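Local coordinates for protein aromatic-ring-hydroxylating dioxygenase beta subunit (Catenulispora acidiphila, PDB 6VW4) that is of unknown function, possibly a dioxygenase-related protein, but binds the polyketide-like ligand S-DNPA in the pocket of a SnoaL-like, NTF2-superfamily fold, at residues 37-42 with 53-58; 78-83 with 100-105; 114-119 with 139-144. All coordinates share one frame; numbering follows the deposited sequence.

Interaction 1. Residues 37-42 with 53-58; sequences FTPDGV and IGREAI
Phe37 presents one ring face to Ile58, whose CD1 methyl lies over it, offset toward the rim, 4.0 Å from the ring centroid and 19° off the ring normal. This CH-pi contact joins two elements of the NTF2-like fold: the corner between strands 37-38 and 41-44, and the first turn of helix 55-68. Tyr33, from helix 30-34, meets the same phenyl ring edge-to-face. The corner is a type I beta turn from Thr38 to Gly41, tied internally by Gly41 N to Thr38 O and by Thr38 OG1 to Asp40 OD1. Arg55 fastens its leading end. With CG anti to its carbonyl carbon (chi1 -55°) and the chain extended from there to NE, it grips Phe37 O side-on: NE donates at 3.0 Å and NH2 at 2.9 Å. The oxygen lies in the guanidinium plane, while Pro39 CG rests over one guanidinium face, toward the rim. Beyond the turn, Val42 and Ile53 form an antiparallel non-hydrogen-bonded pair, their CG2 methyls 4.3 Å apart. Gly54 then takes the N-cap position of the helix, with backbone angles that call for glycine. Its N donates to Gly41 O at 2.9 Å, and its CA approaches Pro39 O to 3.2 Å.

Interaction 2. Residues 78-83 with 100-105; sequences HMFTML and FYTLVL. With SDN ([(3S)-9-hydroxy-1-methyl-10-oxo-4,10-dihydro-3H-benzo[g]isochromen-3-yl]acetic acid), chain C.
Phe80 and Phe100 meet obliquely, with ring planes at 37° and Phe100 CE2 over the centre of one Phe80 face, 3.4 Å from Phe80 CE2. They project from the antiparallel hairpin of strands 75-86 and 96-108, where reciprocal backbone bonds pair Met79 with Leu103 and Thr81 with Tyr101. Thr102 runs alongside Phe80 and points the same way. With OG1 anti to its carbonyl carbon (chi1 -58°), the hydroxyl oxygen lies 3.3 Å from Phe80 CE1. His78 shares this face of the sheet: Thr102 CG2 comes in at its ring edge, and Val104 CG2 approaches His78 CD2 obliquely. His78 ND1 is hydrogen-bonded to Asp26. The ligand rests here, with SDN C9 3.5 Å from Phe80 CZ and SDN C13 3.8 Å from His78 NE2.

The other face, carrying Met79, Thr81, Tyr101 and Leu103, turns to the two neighbouring subunits. Met79 CE touches Leu105 CD1, and Met82 CB lies over the Tyr101 ring, 4.2 Å from its centroid. The Tyr101 hydroxyl bonds to Asp26 of the second subunit. A water donates to Met79 O at 2.8 Å and also bonds to Thr81 OG1. On the pocket side the chemistry is different: the hydroxyl of Thr102 is buried without a polar partner, and the ligand's carbons meet Phe80, His78 and Thr102, consistent with these strands holding it mainly by shape and van der Waals contact.

Interaction 3. Residues 114-119 with 139-144; sequences VGPSCP and VEHDNR. With SDN ([(3S)-9-hydroxy-1-methyl-10-oxo-4,10-dihydro-3H-benzo[g]isochromen-3-yl]acetic acid), chain C.
The N-terminal turn of helix 142-147 docks on strand 111-126 through Asp142, which holds Ser117 at two points. Asp142 N donates to Ser117 O at 3.0 Å, and Ser117 OG donates to Asp142 OD2 at 2.7 Å. The hydroxyl reaches that oxygen on its anti side, 32° out of the carboxylate plane, from a position anti to the serine's own backbone N (chi1 154°). The second carboxylate oxygen, OD1, lies against Pro119 CD and forms a salt bridge with Arg77 of the second subunit, which draws the helix start into the trimer interface. Two residues earlier, Glu140 N donates to Pro119 O at 2.9 Å, almost straight along the C=O axis, while the Glu140 carboxylate turns away to a salt bridge with Arg44.

In the NTF2-like fold the concave face of the curved sheet lines a pocket, and here Val139 and His141, on the way from strand 132-139 into the C-terminal helix, furnish part of its wall. His141, at the N-cap position, has its ring steadied by ND1 donating to Glu140 O at 3.2 Å; the nitrogen stands above that carbonyl's plane. Cys118 SG approaches the same ring obliquely, 3.6 Å from His141 ND1, and Pro116, preceded by a cis peptide bond, sets CG over one of its faces. The proline's CB also meets Asn143 OD1. Toward the ligand, His141 NE2 lies 3.5 Å from SDN O2, an oxygen of the acetate arm. Val139 CG1 bridges protein and ligand, 3.9 Å from Cys118 CB and 3.8 Å from SDN C6.

Interactions 2 and 3 reach the same sheet, their centres about 10 Å apart. Strands 96-108 and 111-126 join them directly: Thr102 N lies 2.7 Å from Cys118 O and Val104 O 2.9 Å from Gly115 N, both probable hydrogen bonds. Together they contribute five residues of the SDN pocket: His78, Phe80 and Thr102 from one, Val139 and His141 from the other. Both also touch the second subunit. Interaction 1 lies on the opposite side of the chain's centre, about 22 Å from each by centres, and touches neither. It reaches the same sheet, however, and the Phe37 side chain comes to about 6 Å from the ligand by nearest atoms; Tyr33, beside Phe37, hydrogen-bonds the ligand through its hydroxyl.

Interaction 1. Residues 37-42 with 53-58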
loop_
_atom_site.group_PDB
_atom_site.type_symbol
_atom_site.label_atom_id
_atom_site.label_comp_id
_atom_site.label_asym_id
_atom_site.label_seq_id
_atom_site.Cartn_x
_atom_site.Cartn_y
_atom_site.Cartn_z
ATOM N N PHE A 37 -12.310 -3.533 -18.000
ATOM C CA PHE A 37 -13.704 -3.341 -17.630
ATOM C C PHE A 37 -14.605 -4.247 -18.479
ATOM O O PHE A 37 -14.227 -4.688 -19.554
ATOM C CB PHE A 37 -14.113 -1.884 -17.823
ATOM C CG PHE A 37 -13.636 -0.934 -16.734
ATOM C CD1 PHE A 37 -12.309 -0.570 -16.634
ATOM C CD2 PHE A 37 -14.544 -0.413 -15.821
ATOM C CE1 PHE A 37 -11.898 0.316 -15.670
ATOM C CE2 PHE A 37 -14.139 0.481 -14.856
ATOM C CZ PHE A 37 -12.821 0.848 -14.784
ATOM N N THR A 38 -15.805 -4.524 -17.981
ATOM C CA THR A 38 -16.774 -5.202 -18.820
ATOM C C THR A 38 -17.180 -4.290 -19.978
ATOM O O THR A 38 -16.954 -3.082 -19.925
ATOM C CB THR A 38 -18.018 -5.590 -18.044
ATOM O OG1 THR A 38 -18.619 -4.419 -17.505
ATOM C CG2 THR A 38 -17.693 -6.560 -16.945
ATOM N N PRO A 39 -17.779 -4.849 -21.046
ATOM C CA PRO A 39 -18.159 -3.992 -22.205
ATOM C C PRO A 39 -19.120 -2.874 -21.845
ATOM O O PRO A 39 -19.075 -1.809 -22.483
ATOM C CB PRO A 39 -18.796 -4.986 -23.188
ATOM C CG PRO A 39 -18.070 -6.343 -22.853
ATOM C CD PRO A 39 -17.917 -6.296 -21.338
ATOM N N ASP A 40 -19.957 -3.081 -20.817
ATOM C CA ASP A 40 -20.876 -2.084 -20.285
ATOM C C ASP A 40 -20.383 -1.477 -18.963
ATOM O O ASP A 40 -21.188 -1.036 -18.134
ATOM C CB ASP A 40 -22.263 -2.720 -20.117
ATOM C CG ASP A 40 -22.237 -3.957 -19.243
ATOM O OD1 ASP A 40 -21.129 -4.447 -19.008
ATOM O OD2 ASP A 40 -23.305 -4.427 -18.763
ATOM N N GLY A 41 -19.065 -1.429 -18.765
ATOM C CA GLY A 41 -18.516 -1.036 -17.470
ATOM C C GLY A 41 -18.717 0.444 -17.162
ATOM O O GLY A 41 -18.600 1.313 -18.033
ATOM N N VAL A 42 -19.064 0.716 -15.908
ATOM C CA VAL A 42 -19.264 2.070 -15.402
ATOM C C VAL A 42 -17.996 2.567 -14.695
ATOM O O VAL A 42 -17.531 1.941 -13.744
ATOM C CB VAL A 42 -20.447 2.121 -14.417
ATOM C CG1 VAL A 42 -20.652 3.545 -13.966
ATOM C CG2 VAL A 42 -21.749 1.609 -15.014
ATOM N N ILE A 53 -19.400 5.239 -19.660
ATOM C CA ILE A 53 -20.057 3.935 -19.677
ATOM C C ILE A 53 -19.696 3.204 -20.953
ATOM O O ILE A 53 -19.874 3.729 -22.057
ATOM C CB ILE A 53 -21.576 4.045 -19.532
ATOM C CG1 ILE A 53 -21.903 5.093 -18.460
ATOM C CG2 ILE A 53 -22.156 2.688 -19.150
ATOM C CD1 ILE A 53 -23.294 5.002 -17.918
ATOM N N GLY A 54 -19.181 2.003 -20.804
ATOM C CA GLY A 54 -18.615 1.310 -21.926
ATOM C C GLY A 54 -17.185 1.718 -22.178
ATOM O O GLY A 54 -16.748 2.815 -21.835
ATOM N N ARG A 55 -16.463 0.793 -22.819
ATOM C CA ARG A 55 -15.037 0.964 -23.055
ATOM C C ARG A 55 -14.728 2.197 -23.891
ATOM O O ARG A 55 -13.742 2.897 -23.621
ATOM C CB ARG A 55 -14.475 -0.288 -23.714
ATOM C CG ARG A 55 -14.757 -1.559 -22.913
ATOM C CD ARG A 55 -13.804 -2.679 -23.303
ATOM N NE ARG A 55 -13.993 -3.878 -22.472
ATOM C CZ ARG A 55 -14.122 -5.125 -22.941
ATOM N NH1 ARG A 55 -14.094 -5.362 -24.246
ATOM N NH2 ARG A 55 -14.295 -6.140 -22.104
ATOM N N GLU A 56 -15.531 2.471 -24.920
ATOM C CA GLU A 56 -15.219 3.611 -25.781
ATOM C C GLU A 56 -15.352 4.921 -25.007
ATOM O O GLU A 56 -14.538 5.843 -25.173
ATOM C CB GLU A 56 -16.125 3.608 -27.024
ATOM N N ALA A 57 -16.377 5.027 -24.159
ATOM C CA ALA A 57 -16.560 6.243 -23.381
ATOM C C ALA A 57 -15.441 6.393 -22.350
ATOM O O ALA A 57 -14.976 7.509 -22.081
ATOM C CB ALA A 57 -17.932 6.222 -22.711
ATOM N N ILE A 58 -14.976 5.270 -21.795
ATOM C CA ILE A 58 -13.855 5.285 -20.866
ATOM C C ILE A 58 -12.608 5.785 -21.565
ATOM O O ILE A 58 -11.919 6.682 -21.070
ATOM C CB ILE A 58 -13.635 3.879 -20.270
ATOM C CG1 ILE A 58 -14.645 3.604 -19.178
ATOM C CG2 ILE A 58 -12.247 3.702 -19.629
ATOM C CD1 ILE A 58 -14.728 2.112 -18.775
#

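Interaction 2. Residues 78-83 with 100-105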
loop_
_atom_site.group_PDB
_atom_site.type_symbol
_atom_site.label_atom_id
_atom_site.label_comp_id
_atom_site.label_asym_id
_atom_site.label_seq_id
_atom_site.Cartn_x
_atom_site.Cartn_y
_atom_site.Cartn_z
ATOM N N HIS A 78 -0.974 5.524 -9.190
ATOM C CA HIS A 78 -2.103 5.283 -8.307
ATOM C C HIS A 78 -1.725 4.158 -7.371
ATOM O O HIS A 78 -1.519 3.025 -7.827
ATOM C CB HIS A 78 -3.354 4.873 -9.075
ATOM C CG HIS A 78 -3.903 5.959 -9.917
ATOM N ND1 HIS A 78 -3.343 6.313 -11.119
ATOM C CD2 HIS A 78 -4.952 6.791 -9.722
ATOM C CE1 HIS A 78 -4.016 7.331 -11.625
ATOM N NE2 HIS A 78 -5.009 7.625 -10.806
ATOM N N MET A 79 -1.695 4.446 -6.075
ATOM C CA MET A 79 -1.365 3.456 -5.060
ATOM C C MET A 79 -2.605 3.026 -4.312
ATOM O O MET A 79 -3.193 3.826 -3.567
ATOM C CB MET A 79 -0.356 4.038 -4.081
ATOM C CG MET A 79 0.996 4.045 -4.678
ATOM S SD MET A 79 2.018 5.352 -4.017
ATOM C CE MET A 79 3.412 5.112 -5.172
ATOM N N PHE A 80 -2.915 1.748 -4.423
ATOM C CA PHE A 80 -4.084 1.202 -3.780
ATOM C C PHE A 80 -3.672 0.596 -2.448
ATOM O O PHE A 80 -2.657 -0.093 -2.374
ATOM C CB PHE A 80 -4.702 0.157 -4.681
ATOM C CG PHE A 80 -5.413 0.696 -5.894
ATOM C CD1 PHE A 80 -5.301 2.014 -6.270
ATOM C CD2 PHE A 80 -6.191 -0.165 -6.691
ATOM C CE1 PHE A 80 -5.980 2.487 -7.385
ATOM C CE2 PHE A 80 -6.860 0.303 -7.800
ATOM C CZ PHE A 80 -6.750 1.626 -8.154
ATOM N N THR A 81 -4.472 0.832 -1.396
ATOM C CA THR A 81 -4.295 0.081 -0.145
ATOM C C THR A 81 -5.658 -0.190 0.498
ATOM O O THR A 81 -6.683 0.334 0.057
ATOM C CB THR A 81 -3.400 0.843 0.852
ATOM O OG1 THR A 81 -4.024 2.097 1.173
ATOM C CG2 THR A 81 -1.999 1.077 0.307
ATOM N N MET A 82 -5.652 -0.952 1.589
ATOM C CA MET A 82 -6.814 -1.121 2.457
ATOM C C MET A 82 -7.966 -1.785 1.734
ATOM O O MET A 82 -9.089 -1.323 1.775
ATOM C CB MET A 82 -7.229 0.209 3.096
ATOM C CG MET A 82 -5.964 0.878 3.842
ATOM S SD MET A 82 -5.007 -0.021 5.137
ATOM C CE MET A 82 -6.181 -0.349 6.438
ATOM N N LEU A 83 -7.684 -2.906 1.095
ATOM C CA LEU A 83 -8.724 -3.576 0.319
ATOM C C LEU A 83 -9.587 -4.436 1.243
ATOM O O LEU A 83 -9.057 -5.241 2.015
ATOM C CB LEU A 83 -8.133 -4.460 -0.781
ATOM C CG LEU A 83 -9.098 -5.406 -1.548
ATOM C CD1 LEU A 83 -10.014 -4.539 -2.404
ATOM C CD2 LEU A 83 -8.320 -6.369 -2.446
ATOM N N PHE A 100 -11.702 0.140 -1.160
ATOM C CA PHE A 100 -10.297 0.371 -0.927
ATOM C C PHE A 100 -9.987 1.862 -1.008
ATOM O O PHE A 100 -10.839 2.683 -1.328
ATOM C CB PHE A 100 -9.458 -0.454 -1.932
ATOM C CG PHE A 100 -9.716 -0.113 -3.367
ATOM C CD1 PHE A 100 -10.785 -0.700 -4.069
ATOM C CD2 PHE A 100 -8.908 0.788 -4.025
ATOM C CE1 PHE A 100 -11.025 -0.397 -5.407
ATOM C CE2 PHE A 100 -9.146 1.118 -5.396
ATOM C CZ PHE A 100 -10.201 0.527 -6.076
ATOM N N TYR A 101 -8.733 2.184 -0.686
ATOM C CA TYR A 101 -8.195 3.533 -0.698
ATOM C C TYR A 101 -7.279 3.672 -1.898
ATOM O O TYR A 101 -6.537 2.740 -2.254
ATOM C CB TYR A 101 -7.409 3.852 0.593
ATOM C CG TYR A 101 -8.234 3.952 1.873
ATOM C CD1 TYR A 101 -9.637 3.990 1.836
ATOM C CD2 TYR A 101 -7.606 4.001 3.116
ATOM C CE1 TYR A 101 -10.367 4.110 3.002
ATOM C CE2 TYR A 101 -8.305 4.110 4.262
ATOM C CZ TYR A 101 -9.687 4.195 4.203
ATOM O OH TYR A 101 -10.375 4.295 5.381
ATOM N N THR A 102 -7.330 4.841 -2.513
ATOM C CA THR A 102 -6.370 5.230 -3.528
ATOM C C THR A 102 -5.645 6.480 -3.070
ATOM O O THR A 102 -6.261 7.382 -2.502
ATOM C CB THR A 102 -7.023 5.522 -4.890
ATOM O OG1 THR A 102 -7.722 4.359 -5.317
ATOM C CG2 THR A 102 -5.930 5.823 -5.913
ATOM N N LEU A 103 -4.341 6.513 -3.318
ATOM C CA LEU A 103 -3.525 7.711 -3.240
ATOM C C LEU A 103 -2.916 8.025 -4.607
ATOM O O LEU A 103 -2.167 7.210 -5.156
ATOM C CB LEU A 103 -2.415 7.527 -2.208
ATOM C CG LEU A 103 -1.574 8.792 -1.978
ATOM C CD1 LEU A 103 -2.408 9.897 -1.400
ATOM C CD2 LEU A 103 -0.376 8.518 -1.073
ATOM N N VAL A 104 -3.190 9.217 -5.128
ATOM C CA VAL A 104 -2.660 9.662 -6.414
ATOM C C VAL A 104 -1.349 10.408 -6.222
ATOM O O VAL A 104 -1.227 11.293 -5.377
ATOM C CB VAL A 104 -3.691 10.545 -7.138
ATOM C CG1 VAL A 104 -3.211 10.880 -8.538
ATOM C CG2 VAL A 104 -5.031 9.842 -7.165
ATOM N N LEU A 105 -0.357 10.038 -7.007
ATOM C CA LEU A 105 0.917 10.739 -7.069
ATOM C C LEU A 105 1.140 11.273 -8.477
ATOM O O LEU A 105 0.814 10.606 -9.467
ATOM C CB LEU A 105 2.050 9.840 -6.694
ATOM C CG LEU A 105 1.969 9.412 -5.238
ATOM C CD1 LEU A 105 3.037 8.407 -5.047
ATOM C CD2 LEU A 105 2.161 10.568 -4.295
HETATM O O4 SDN C . -8.738 4.766 -12.464
HETATM C C11 SDN C . -8.788 5.101 -11.111
HETATM C C12 SDN C . -8.759 6.427 -10.680
HETATM C C13 SDN C . -8.676 7.548 -11.741
HETATM O O5 SDN C . -8.638 7.274 -12.896
HETATM C C14 SDN C . -8.645 8.995 -11.284
HETATM C C15 SDN C . -8.584 10.125 -12.339
HETATM O O3 SDN C . -9.173 11.383 -11.944
HETATM C C16 SDN C . -8.112 9.906 -13.784
HETATM C C10 SDN C . -8.816 4.091 -10.163
HETATM C C9 SDN C . -8.848 4.395 -8.793
HETATM C C8 SDN C . -8.834 5.713 -8.364
HETATM C C7 SDN C . -8.781 6.740 -9.302
HETATM C C6 SDN C . -8.751 8.224 -8.812
HETATM C C5 SDN C . -8.691 9.317 -9.876
HETATM C C4 SDN C . -8.680 10.716 -9.445
HETATM C C3 SDN C . -8.930 11.744 -10.537
HETATM C C2 SDN C . -7.581 12.441 -10.528
HETATM C C1 SDN C . -7.444 13.861 -10.019
HETATM O O2 SDN C . -8.443 14.450 -9.544
HETATM O O1 SDN C . -6.313 14.423 -10.100
HETATM O O HOH W 1 -3.927 4.027 -0.848
#

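Interaction 3. Residues 114-119 with 139-144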
loop_
_atom_site.group_PDB
_atom_site.type_symbol
_atom_site.label_atom_id
_atom_site.label_comp_id
_atom_site.label_asym_id
_atom_site.label_seq_id
_atom_site.Cartn_x
_atom_site.Cartn_y
_atom_site.Cartn_z
ATOM N N VAL A 114 1.363 15.243 -4.108
ATOM C CA VAL A 114 0.700 14.146 -3.449
ATOM C C VAL A 114 -0.763 14.477 -3.269
ATOM O O VAL A 114 -1.111 15.402 -2.540
ATOM C CB VAL A 114 1.361 13.832 -2.104
ATOM C CG1 VAL A 114 0.656 12.624 -1.498
ATOM C CG2 VAL A 114 2.860 13.625 -2.295
ATOM N N GLY A 115 -1.640 13.686 -3.884
ATOM C CA GLY A 115 -3.060 13.776 -3.598
ATOM C C GLY A 115 -3.812 13.870 -4.897
ATOM O O GLY A 115 -3.208 13.979 -5.960
ATOM N N PRO A 116 -5.135 13.749 -4.856
ATOM C CA PRO A 116 -5.842 13.477 -3.594
ATOM C C PRO A 116 -5.835 12.032 -3.094
ATOM O O PRO A 116 -5.335 11.113 -3.723
ATOM C CB PRO A 116 -7.293 13.853 -3.913
ATOM C CG PRO A 116 -7.424 13.453 -5.409
ATOM C CD PRO A 116 -6.046 13.834 -6.017
ATOM N N SER A 117 -6.382 11.905 -1.897
ATOM C CA SER A 117 -6.737 10.651 -1.277
ATOM C C SER A 117 -8.183 10.347 -1.645
ATOM O O SER A 117 -9.038 11.224 -1.541
ATOM C CB SER A 117 -6.532 10.781 0.229
ATOM O OG SER A 117 -7.338 9.924 0.981
ATOM N N CYS A 118 -8.446 9.100 -2.107
ATOM C CA CYS A 118 -9.741 8.716 -2.671
ATOM C C CYS A 118 -10.250 7.351 -2.214
ATOM O O CYS A 118 -9.633 6.317 -2.507
ATOM C CB CYS A 118 -9.679 8.670 -4.199
ATOM S SG CYS A 118 -9.140 10.142 -5.074
ATOM N N PRO A 119 -11.361 7.298 -1.500
ATOM C CA PRO A 119 -12.025 6.009 -1.286
ATOM C C PRO A 119 -12.727 5.600 -2.572
ATOM O O PRO A 119 -13.289 6.432 -3.290
ATOM C CB PRO A 119 -13.018 6.281 -0.144
ATOM C CG PRO A 119 -13.154 7.735 -0.054
ATOM C CD PRO A 119 -12.002 8.399 -0.770
ATOM N N VAL A 139 -15.415 6.348 -7.765
ATOM C CA VAL A 139 -14.380 7.083 -7.051
ATOM C C VAL A 139 -14.989 8.265 -6.303
ATOM O O VAL A 139 -15.709 9.077 -6.893
ATOM C CB VAL A 139 -13.279 7.572 -8.006
ATOM C CG1 VAL A 139 -12.155 8.229 -7.189
ATOM C CG2 VAL A 139 -12.737 6.436 -8.816
ATOM N N GLU A 140 -14.665 8.383 -5.015
ATOM C CA GLU A 140 -14.850 9.632 -4.272
ATOM C C GLU A 140 -13.517 10.354 -4.054
ATOM O O GLU A 140 -12.432 9.752 -4.101
ATOM C CB GLU A 140 -15.508 9.391 -2.918
ATOM C CG GLU A 140 -16.795 8.594 -2.977
ATOM C CD GLU A 140 -17.993 9.393 -3.450
ATOM O OE1 GLU A 140 -19.060 8.767 -3.642
ATOM O OE2 GLU A 140 -17.878 10.636 -3.630
ATOM N N HIS A 141 -13.597 11.659 -3.840
ATOM C CA HIS A 141 -12.421 12.510 -3.617
ATOM C C HIS A 141 -12.516 13.086 -2.215
ATOM O O HIS A 141 -13.481 13.788 -1.910
ATOM C CB HIS A 141 -12.341 13.655 -4.621
ATOM C CG HIS A 141 -11.955 13.231 -5.998
ATOM N ND1 HIS A 141 -11.953 11.915 -6.398
ATOM C CD2 HIS A 141 -11.560 13.952 -7.074
ATOM C CE1 HIS A 141 -11.575 11.840 -7.661
ATOM N NE2 HIS A 141 -11.324 13.062 -8.092
ATOM N N ASP A 142 -11.541 12.778 -1.353
ATOM C CA ASP A 142 -11.622 13.275 0.020
ATOM C C ASP A 142 -11.637 14.810 0.053
ATOM O O ASP A 142 -12.362 15.409 0.859
ATOM C CB ASP A 142 -10.465 12.748 0.875
ATOM C CG ASP A 142 -10.726 11.344 1.462
ATOM O OD1 ASP A 142 -11.887 10.890 1.520
ATOM O OD2 ASP A 142 -9.733 10.700 1.881
ATOM N N ASN A 143 -10.843 15.468 -0.809
ATOM C CA ASN A 143 -10.828 16.938 -0.831
ATOM C C ASN A 143 -12.223 17.483 -1.127
ATOM O O ASN A 143 -12.732 18.340 -0.389
ATOM C CB ASN A 143 -9.779 17.482 -1.838
ATOM C CG ASN A 143 -9.928 16.912 -3.252
ATOM O OD1 ASN A 143 -10.044 15.702 -3.451
ATOM N ND2 ASN A 143 -9.872 17.790 -4.242
ATOM N N ARG A 144 -12.896 16.935 -2.158
ATOM C CA ARG A 144 -14.253 17.388 -2.488
ATOM C C ARG A 144 -15.286 16.974 -1.447
ATOM O O ARG A 144 -16.240 17.720 -1.191
ATOM C CB ARG A 144 -14.696 16.870 -3.855
ATOM C CG ARG A 144 -16.015 17.541 -4.345
ATOM C CD ARG A 144 -16.559 16.895 -5.609
ATOM N NE ARG A 144 -17.667 17.594 -6.276
ATOM C CZ ARG A 144 -18.946 17.552 -5.892
ATOM N NH1 ARG A 144 -19.308 16.882 -4.803
ATOM N NH2 ARG A 144 -19.871 18.190 -6.605
HETATM O O4 SDN C . -8.738 4.766 -12.464
HETATM C C11 SDN C . -8.788 5.101 -11.111
HETATM C C12 SDN C . -8.759 6.427 -10.680
HETATM C C13 SDN C . -8.676 7.548 -11.741
HETATM O O5 SDN C . -8.638 7.274 -12.896
HETATM C C14 SDN C . -8.645 8.995 -11.284
HETATM C C15 SDN C . -8.584 10.125 -12.339
HETATM O O3 SDN C . -9.173 11.383 -11.944
HETATM C C16 SDN C . -8.112 9.906 -13.784
HETATM C C10 SDN C . -8.816 4.091 -10.163
HETATM C C9 SDN C . -8.848 4.395 -8.793
HETATM C C8 SDN C . -8.834 5.713 -8.364
HETATM C C7 SDN C . -8.781 6.740 -9.302
HETATM C C6 SDN C . -8.751 8.224 -8.812
HETATM C C5 SDN C . -8.691 9.317 -9.876
HETATM C C4 SDN C . -8.680 10.716 -9.445
HETATM C C3 SDN C . -8.930 11.744 -10.537
HETATM C C2 SDN C . -7.581 12.441 -10.528
HETATM C C1 SDN C . -7.444 13.861 -10.019
HETATM O O2 SDN C . -8.443 14.450 -9.544
HETATM O O1 SDN C . -6.313 14.423 -10.100
#